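Local coordinates for DNA replication licensing factor MCM related protein (Thermoplasma acidophilum, PDB 4ME3) that probably unwinds DNA at the replication fork as an ATP-driven MCM helicase, of which this chain is the N-terminal, zinc-binding part, at residues I17-L20 / W21-F24. Numbering follows the deposited sequence.
Sequences IKDL and WRDF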
loop_
_atom_site.group_PDB
_atom_site.type_symbol
_atom_site.label_atom_id
_atom_site.label_comp_id
_atom_site.label_asym_id
_atom_site.label_seq_id
_atom_site.Cartn_x
_atom_site.Cartn_y
_atom_site.Cartn_z
ATOM N N ILE A 17 -5.293 13.043 -12.311
ATOM C CA ILE A 17 -4.190 12.160 -11.951
ATOM C C ILE A 17 -4.339 10.837 -12.694
ATOM O O ILE A 17 -3.371 10.311 -13.242
ATOM C CB ILE A 17 -4.122 11.931 -10.428
ATOM C CG1 ILE A 17 -3.733 13.232 -9.723
ATOM C CG2 ILE A 17 -3.111 10.845 -10.089
ATOM C CD1 ILE A 17 -3.803 13.158 -8.205
ATOM N N LYS A 18 -5.559 10.311 -12.732
ATOM C CA LYS A 18 -5.822 9.065 -13.439
ATOM C C LYS A 18 -5.561 9.220 -14.937
ATOM O O LYS A 18 -5.013 8.319 -15.570
ATOM C CB LYS A 18 -7.254 8.591 -13.184
ATOM C CG LYS A 18 -7.489 8.131 -11.752
ATOM C CD LYS A 18 -8.958 7.859 -11.470
ATOM C CE LYS A 18 -9.423 6.561 -12.100
ATOM N NZ LYS A 18 -10.836 6.254 -11.741
ATOM N N ASP A 19 -5.938 10.363 -15.503
ATOM C CA ASP A 19 -5.684 10.619 -16.920
ATOM C C ASP A 19 -4.188 10.609 -17.210
ATOM O O ASP A 19 -3.757 10.094 -18.235
ATOM C CB ASP A 19 -6.297 11.952 -17.356
ATOM C CG ASP A 19 -7.793 11.860 -17.587
ATOM O OD1 ASP A 19 -8.297 10.740 -17.815
ATOM O OD2 ASP A 19 -8.466 12.912 -17.551
ATOM N N LEU A 20 -3.400 11.175 -16.302
ATOM C CA LEU A 20 -1.949 11.190 -16.456
ATOM C C LEU A 20 -1.371 9.768 -16.437
ATOM O O LEU A 20 -0.497 9.434 -17.239
ATOM C CB LEU A 20 -1.310 12.057 -15.369
ATOM C CG LEU A 20 -1.506 13.565 -15.562
ATOM C CD1 LEU A 20 -1.221 14.325 -14.278
ATOM C CD2 LEU A 20 -0.624 14.076 -16.684
ATOM N N TRP A 21 -1.857 8.930 -15.525
ATOM C CA TRP A 21 -1.429 7.533 -15.486
ATOM C C TRP A 21 -1.801 6.812 -16.775
ATOM O O TRP A 21 -1.007 6.047 -17.319
ATOM C CB TRP A 21 -2.063 6.792 -14.308
ATOM C CG TRP A 21 -1.348 6.972 -13.006
ATOM C CD1 TRP A 21 -1.826 7.595 -11.889
ATOM C CD2 TRP A 21 -0.029 6.520 -12.679
ATOM N NE1 TRP A 21 -0.884 7.561 -10.890
ATOM C CE2 TRP A 21 0.228 6.905 -11.348
ATOM C CE3 TRP A 21 0.960 5.829 -13.381
ATOM C CZ2 TRP A 21 1.429 6.616 -10.704
ATOM C CZ3 TRP A 21 2.153 5.545 -12.743
ATOM C CH2 TRP A 21 2.377 5.937 -11.418
ATOM N N ARG A 22 -3.020 7.042 -17.253
ATOM C CA ARG A 22 -3.499 6.366 -18.458
ATOM C C ARG A 22 -2.560 6.593 -19.639
ATOM O O ARG A 22 -2.174 5.646 -20.325
ATOM C CB ARG A 22 -4.909 6.840 -18.820
ATOM C CG ARG A 22 -5.993 6.296 -17.909
ATOM C CD ARG A 22 -7.380 6.511 -18.493
ATOM N NE ARG A 22 -8.423 6.196 -17.524
ATOM C CZ ARG A 22 -8.917 7.061 -16.643
ATOM N NH1 ARG A 22 -8.474 8.311 -16.603
ATOM N NH2 ARG A 22 -9.864 6.678 -15.799
ATOM N N ASP A 23 -2.200 7.847 -19.878
ATOM C CA ASP A 23 -1.303 8.172 -20.978
ATOM C C ASP A 23 0.082 7.587 -20.738
ATOM O O ASP A 23 0.737 7.119 -21.669
ATOM C CB ASP A 23 -1.199 9.685 -21.152
ATOM C CG ASP A 23 -2.350 10.267 -21.934
ATOM O OD1 ASP A 23 -3.084 9.496 -22.585
ATOM O OD2 ASP A 23 -2.508 11.506 -21.896
ATOM N N PHE A 24 0.530 7.612 -19.486
ATOM C CA PHE A 24 1.857 7.109 -19.155
ATOM C C PHE A 24 2.006 5.624 -19.479
ATOM O O PHE A 24 2.970 5.211 -20.128
ATOM C CB PHE A 24 2.181 7.338 -17.677
ATOM C CG PHE A 24 3.434 6.649 -17.237
ATOM C CD1 PHE A 24 4.675 7.172 -17.564
ATOM C CD2 PHE A 24 3.376 5.464 -16.528
ATOM C CE1 PHE A 24 5.834 6.530 -17.177
ATOM C CE2 PHE A 24 4.530 4.816 -16.142
ATOM C CZ PHE A 24 5.761 5.350 -16.465
#
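Arg22 reaches back along helix 14-27 to Asp19, one turn earlier, passing slantwise over the side chain of Lys18 on the way. Its CB sits 3.5 Å from Asp19 O, and CG, set anti to its own carbonyl carbon (chi1 -74°), lies 3.2 Å from Lys18 O. From CG to NE the chain is extended, and this carries the guanidinium past Lys18 CB. NE forms a salt bridge with Asp83 on helix 69-84, while NH1 takes the other charge: Asp19 OD1 meets it at 2.7 Å, at the edge of the guanidinium and near its plane. The two planes are 54° apart, and OD1 alone makes the bridge, OD2 pointing away from the arginine. NH2 passes 3.7 Å from Lys18 CE; the ammonium beyond is hydrogen-bonded to Gln82, a partner that probably eases its position near a like charge.

Beneath these side chains run i to i+4 bonds of the alpha-helix, such as Arg22 N to Lys18 O at 2.9 Å. The adjoining face is apolar. Ile17 CG2 rests 3.9 Å from Trp21 CD1, the two side chains pointing the same way; a branched aliphatic group suits this place because it also packs against Tyr72 and Ala75. Trp21, large and flat, fills the interior towards helices 51-57 and 59-67, and its one polar atom, NE1, is satisfied by Tyr72 O.

An alanine in place of Arg22 would probably leave Asp19 and Asp83 without their shared cation and remove a charged link between helices 14-27 and 69-84. Arginine suits the spot because its separate N-H groups can serve two carboxylates at once. The helix is thus amphipathic, held against the other helices of the MCM N-terminal domain by buried aromatic packing and, along its border, by charge pairing.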